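Local coordinates for protein glutaminase 1 (PDB 1U60) that catalyses the hydrolysis of L-glutamine to L-glutamate and ammonium as a homotetrameric glutaminase of the beta-lactamase clan, at residues A[244-249]-A[286-291]; A[264-269]-A[291-296]. All blocks are in the same frame, centred on the assembly; numbering follows the deposited sequence.

Contact 1: A[244-249]-A[286-291]; sequences YGRSGD and DGNSVR
Two loop-to-helix junctions face each other here: residues 244-246 lead into helix 247-253 with Arg246 at its N-cap position, residues 286-289 lead into helix 290-303 with Ser289 at the N-cap, and no direct hydrogen bond joins the two. The main meeting is of Arg246 with Asp286. The arginine chain, bent at chi2 (-103°) and chi3 (104°), lays its methylenes across the carboxylate at about a right angle, CG of Arg246 standing 3.3 Å from CG of Asp286. Guanidinium and carboxylate planes are nearly parallel, yet the bridge from Arg246 NE to Asp286 OD2 is long, 3.8 Å, and rests on charge alone. Over one guanidinium face sits OD2 of Asp249, 3.1 Å from Arg246 NE and again well out of the plane. Two acids thus share one cation in a salt-bridge network, which probably eases their mutual repulsion. The second subunit adds to it: Asp92 of that chain forms a long, weak ion pair with Arg246 NH2, and Gln86 of that chain hydrogen-bonds Asp249 OD1. A water spans the junction as well, accepting from Gly245 N at 2.9 Å and donating to Asp286 OD1 at 3.0 Å. Asn288 uses both ends of its amide: ND2 lies 4.0 Å from Arg246 CB, while OD1, hydrogen-bonded to Ser260, approaches the edge of the Tyr244 ring near CD2, amide and ring nearly coplanar. Tyr244 O takes two donors, Ser247 N and Ser247 OG, the latter at 2.8 Å on a lone pair. The phenol OH is hydrogen-bonded to Lys69, Lys259 and Ser66, and both Tyr244 and Ser66 are predicted to bind substrate. Such a serine-lysine-tyrosine cluster is characteristic of the active site of serine-dependent glutaminases in the beta-lactamase clan.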
loop_
_atom_site.group_PDB
_atom_site.type_symbol
_atom_site.label_atom_id
_atom_site.label_comp_id
_atom_site.label_asym_id
_atom_site.label_seq_id
_atom_site.Cartn_x
_atom_site.Cartn_y
_atom_site.Cartn_z
ATOM N N TYR A 244 9.852 4.191 -0.114
ATOM C CA TYR A 244 10.499 3.803 1.150
ATOM C C TYR A 244 9.532 4.085 2.311
ATOM O O TYR A 244 8.350 3.723 2.230
ATOM C CB TYR A 244 11.910 4.399 1.269
ATOM C CG TYR A 244 12.749 3.906 0.081
ATOM C CD1 TYR A 244 13.214 2.616 0.058
ATOM C CD2 TYR A 244 12.875 4.670 -1.071
ATOM C CE1 TYR A 244 13.918 2.106 -1.059
ATOM C CE2 TYR A 244 13.549 4.174 -2.190
ATOM C CZ TYR A 244 14.043 2.872 -2.170
ATOM O OH TYR A 244 14.708 2.415 -3.297
ATOM N N GLY A 245 10.028 4.700 3.373
ATOM C CA GLY A 245 9.215 4.965 4.553
ATOM C C GLY A 245 8.122 5.987 4.333
ATOM O O GLY A 245 7.334 6.241 5.231
ATOM N N ARG A 246 8.111 6.630 3.177
ATOM C CA ARG A 246 7.060 7.611 2.846
ATOM C C ARG A 246 6.090 7.111 1.805
ATOM O O ARG A 246 5.366 7.877 1.189
ATOM C CB ARG A 246 7.680 8.915 2.334
ATOM C CG ARG A 246 8.619 9.542 3.328
ATOM C CD ARG A 246 8.033 10.698 4.031
ATOM N NE ARG A 246 7.645 10.389 5.382
ATOM C CZ ARG A 246 6.950 11.228 6.154
ATOM N NH1 ARG A 246 6.596 12.430 5.686
ATOM N NH2 ARG A 246 6.578 10.864 7.362
ATOM N N SER A 247 6.094 5.810 1.588
ATOM C CA SER A 247 5.159 5.234 0.666
ATOM C C SER A 247 3.720 5.400 1.093
ATOM O O SER A 247 2.839 5.668 0.283
ATOM C CB SER A 247 5.445 3.760 0.484
ATOM O OG SER A 247 6.739 3.547 -0.085
ATOM N N GLY A 248 3.483 5.261 2.381
ATOM C CA GLY A 248 2.134 5.448 2.876
ATOM C C GLY A 248 1.655 6.880 2.708
ATOM O O GLY A 248 0.486 7.140 2.337
ATOM N N ASP A 249 2.547 7.797 2.996
ATOM C CA ASP A 249 2.252 9.244 2.781
ATOM C C ASP A 249 1.918 9.555 1.341
ATOM O O ASP A 249 1.003 10.310 1.043
ATOM C CB ASP A 249 3.428 10.091 3.265
ATOM C CG ASP A 249 3.690 9.889 4.706
ATOM O OD1 ASP A 249 2.776 10.180 5.502
ATOM O OD2 ASP A 249 4.742 9.377 5.128
ATOM N N ASP A 286 14.107 11.289 3.214
ATOM C CA ASP A 286 13.771 9.933 2.835
ATOM C C ASP A 286 14.351 9.504 1.504
ATOM O O ASP A 286 14.064 8.425 1.031
ATOM C CB ASP A 286 12.265 9.732 2.860
ATOM C CG ASP A 286 11.772 9.695 4.266
ATOM O OD1 ASP A 286 11.933 8.606 4.908
ATOM O OD2 ASP A 286 11.363 10.732 4.834
ATOM N N GLY A 287 15.145 10.364 0.896
ATOM C CA GLY A 287 15.800 10.027 -0.356
ATOM C C GLY A 287 14.979 10.296 -1.609
ATOM O O GLY A 287 15.325 9.848 -2.717
ATOM N N ASN A 288 13.885 11.014 -1.421
ATOM C CA ASN A 288 12.925 11.285 -2.472
ATOM C C ASN A 288 13.022 12.729 -2.950
ATOM O O ASN A 288 12.986 13.671 -2.143
ATOM C CB ASN A 288 11.516 11.001 -1.956
ATOM C CG ASN A 288 11.360 9.560 -1.446
ATOM O OD1 ASN A 288 11.948 8.623 -2.003
ATOM N ND2 ASN A 288 10.598 9.390 -0.344
ATOM N N SER A 289 13.082 12.909 -4.265
ATOM C CA SER A 289 13.243 14.256 -4.847
ATOM C C SER A 289 12.174 15.207 -4.308
ATOM O O SER A 289 10.970 14.921 -4.414
ATOM C CB SER A 289 13.090 14.208 -6.382
ATOM O OG SER A 289 13.200 15.497 -6.960
ATOM N N VAL A 290 12.603 16.338 -3.760
ATOM C CA VAL A 290 11.646 17.330 -3.262
ATOM C C VAL A 290 10.721 17.846 -4.353
ATOM O O VAL A 290 9.481 17.772 -4.223
ATOM C CB VAL A 290 12.362 18.534 -2.504
ATOM C CG1 VAL A 290 11.350 19.626 -2.078
ATOM C CG2 VAL A 290 13.143 17.996 -1.358
ATOM N N ARG A 291 11.293 18.366 -5.430
ATOM C CA ARG A 291 10.515 18.917 -6.515
ATOM C C ARG A 291 9.845 17.803 -7.345
ATOM O O ARG A 291 8.746 17.986 -7.840
ATOM C CB ARG A 291 11.377 19.768 -7.453
ATOM C CG ARG A 291 11.995 21.026 -6.856
ATOM C CD ARG A 291 13.066 21.601 -7.804
ATOM N NE ARG A 291 13.897 22.574 -7.099
ATOM C CZ ARG A 291 15.183 22.693 -7.273
ATOM N NH1 ARG A 291 15.825 21.918 -8.144
ATOM N NH2 ARG A 291 15.834 23.616 -6.584
HETATM O O HOH W 1 12.541 5.676 4.390
#

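Contact 2: A[264-269]-A[291-296]; sequences GGILAV and RGQKMV. With EDO (1,2-ethanediol), chain E.
Van der Waals packing carries this buried contact, in which helix 290-303 lies along strand 265-270 with the short segments 7.7 Å apart at their axes and inclined by 27° in the same N-to-C sense. Ile266 is the main strand residue. With CG1 beside its own backbone N (chi1 -62°), it lays CG1 against the helix backbone, 3.7 Å from Gly292 C and equally near Gln293 N. Gly292, having no side chain, lets Ile266 CG1 rest directly on the helix backbone, and its CA is 5.6 Å from that of Ile266. At the tip of the isoleucine, CD1 meets CG of Gln293 at 3.9 Å, the two chains crossing obliquely. Val296 divides its branches between two strand residues. CG1, anti to the backbone N (chi1 169°), reaches Ala268 CB at 3.7 Å, whereas Val296 CG2 lies 3.8 Å from Ile266 CG2 and also meets the carbonyl O of Ile266. This is a helix packed on one face of an antiparallel sheet, here the five-stranded sheet of the beta-lactamase-like fold; Leu267 and Val269 project to the other face, where helix 202-213 receives them. Val296 also touches Ile276 and Ala278 of the adjacent strand 274-279, and Trp250 packs on Ile266, Gln293 and Val296.

Hydrogen bonding stays within each element or leads outside the pair. Met295 N to Arg291 O and Val296 N to Gly292 O are i to i+4 bonds of the helix. The amide of Gln293 is carried past Ile266 by an extended chain, its NE2 bonding to Ser289 O and Asp284 OD2. On the exposed side of the helix, Lys294 NZ donates to O2 of a 1,2-ethanediol molecule at 3.2 Å, probably a crystallisation additive.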
loop_
_atom_site.group_PDB
_atom_site.type_symbol
_atom_site.label_atom_id
_atom_site.label_comp_id
_atom_site.label_asym_id
_atom_site.label_seq_id
_atom_site.Cartn_x
_atom_site.Cartn_y
_atom_site.Cartn_z
ATOM N N GLY A 264 17.185 11.458 -8.362
ATOM C CA GLY A 264 16.173 12.523 -8.360
ATOM C C GLY A 264 14.910 12.247 -9.149
ATOM O O GLY A 264 14.070 13.107 -9.286
ATOM N N GLY A 265 14.769 11.039 -9.671
ATOM C CA GLY A 265 13.587 10.618 -10.387
ATOM C C GLY A 265 12.452 10.187 -9.503
ATOM O O GLY A 265 12.673 9.626 -8.421
ATOM N N ILE A 266 11.236 10.512 -9.932
ATOM C CA ILE A 266 9.998 10.059 -9.333
ATOM C C ILE A 266 9.131 9.568 -10.459
ATOM O O ILE A 266 8.911 10.282 -11.436
ATOM C CB ILE A 266 9.263 11.213 -8.565
ATOM C CG1 ILE A 266 10.123 11.759 -7.399
ATOM C CG2 ILE A 266 7.885 10.769 -8.032
ATOM C CD1 ILE A 266 10.391 10.823 -6.270
ATOM N N LEU A 267 8.636 8.345 -10.301
ATOM C CA LEU A 267 7.693 7.757 -11.271
ATOM C C LEU A 267 6.369 7.500 -10.600
ATOM O O LEU A 267 6.310 7.013 -9.458
ATOM C CB LEU A 267 8.264 6.427 -11.714
ATOM C CG LEU A 267 7.364 5.493 -12.563
ATOM C CD1 LEU A 267 7.104 6.125 -13.927
ATOM C CD2 LEU A 267 8.030 4.134 -12.655
ATOM N N ALA A 268 5.287 7.749 -11.322
ATOM C CA ALA A 268 4.005 7.241 -10.913
ATOM C C ALA A 268 3.249 6.636 -12.089
ATOM O O ALA A 268 3.414 7.053 -13.232
ATOM C CB ALA A 268 3.199 8.331 -10.313
ATOM N N VAL A 269 2.403 5.657 -11.803
ATOM C CA VAL A 269 1.625 4.986 -12.848
ATOM C C VAL A 269 0.144 5.207 -12.612
ATOM O O VAL A 269 -0.353 4.955 -11.531
ATOM C CB VAL A 269 1.933 3.467 -12.831
ATOM C CG1 VAL A 269 1.108 2.772 -13.919
ATOM C CG2 VAL A 269 3.418 3.276 -13.017
ATOM N N ARG A 291 11.293 18.366 -5.430
ATOM C CA ARG A 291 10.515 18.917 -6.515
ATOM C C ARG A 291 9.845 17.803 -7.345
ATOM O O ARG A 291 8.746 17.986 -7.840
ATOM C CB ARG A 291 11.377 19.768 -7.453
ATOM C CG ARG A 291 11.995 21.026 -6.856
ATOM C CD ARG A 291 13.066 21.601 -7.804
ATOM N NE ARG A 291 13.897 22.574 -7.099
ATOM C CZ ARG A 291 15.183 22.693 -7.273
ATOM N NH1 ARG A 291 15.825 21.918 -8.144
ATOM N NH2 ARG A 291 15.834 23.616 -6.584
ATOM N N GLY A 292 10.551 16.687 -7.524
ATOM C CA GLY A 292 10.067 15.585 -8.343
ATOM C C GLY A 292 8.709 15.133 -7.767
ATOM O O GLY A 292 7.764 14.869 -8.510
ATOM N N GLN A 293 8.641 14.983 -6.443
ATOM C CA GLN A 293 7.428 14.516 -5.786
ATOM C C GLN A 293 6.291 15.469 -6.033
ATOM O O GLN A 293 5.183 15.074 -6.376
ATOM C CB GLN A 293 7.616 14.396 -4.269
ATOM C CG GLN A 293 8.288 13.128 -3.871
ATOM C CD GLN A 293 8.662 13.081 -2.395
ATOM O OE1 GLN A 293 8.033 12.317 -1.613
ATOM N NE2 GLN A 293 9.698 13.863 -1.999
ATOM N N LYS A 294 6.582 16.758 -5.846
ATOM C CA LYS A 294 5.560 17.794 -5.957
ATOM C C LYS A 294 5.072 17.921 -7.400
ATOM O O LYS A 294 3.898 18.079 -7.629
ATOM C CB LYS A 294 6.078 19.151 -5.384
ATOM C CG LYS A 294 6.171 19.130 -3.863
ATOM C CD LYS A 294 4.799 19.158 -3.100
ATOM C CE LYS A 294 4.944 18.586 -1.640
ATOM N NZ LYS A 294 4.884 19.623 -0.562
ATOM N N MET A 295 5.966 17.814 -8.374
ATOM C CA MET A 295 5.566 17.975 -9.758
ATOM C C MET A 295 4.684 16.774 -10.211
ATOM O O MET A 295 3.701 16.962 -10.903
ATOM C CB MET A 295 6.792 18.154 -10.674
ATOM C CG MET A 295 7.378 19.570 -10.526
ATOM S SD MET A 295 8.722 19.837 -11.748
ATOM C CE MET A 295 9.938 18.972 -11.132
ATOM N N VAL A 296 5.053 15.543 -9.843
ATOM C CA VAL A 296 4.226 14.381 -10.178
ATOM C C VAL A 296 2.867 14.457 -9.476
ATOM O O VAL A 296 1.828 14.228 -10.119
ATOM C CB VAL A 296 4.935 13.069 -9.833
ATOM C CG1 VAL A 296 3.978 11.908 -9.924
ATOM C CG2 VAL A 296 6.177 12.826 -10.789
HETATM C C1 EDO E . 7.380 18.380 2.331
HETATM O O1 EDO E . 8.376 18.505 3.338
HETATM C C2 EDO E . 6.236 17.512 2.820
HETATM O O2 EDO E . 5.234 17.587 1.833
#

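In the fold
Helix 290-303 ties the two contacts together: the loop leading into the helix supplies the touching residues of contact 1, its first turns supply 291-296 to contact 2, and Arg291 belongs to both segments. Their centres lie 10 Å apart, and they touch directly where Ser289 CB comes 3.3 Å from Gly264 O and Ile266 CD1 lies 4.0 Å from Ser289 N. Along the chain the segments alternate, so the strand of contact 2 falls between the two halves of contact 1. Contact 1 reaches the predicted substrate site through Tyr244, whose side chain is about 3 Å from that of Ser66; contact 2 stands farther back, the Ile266 side chain about 8 Å from that of Tyr244.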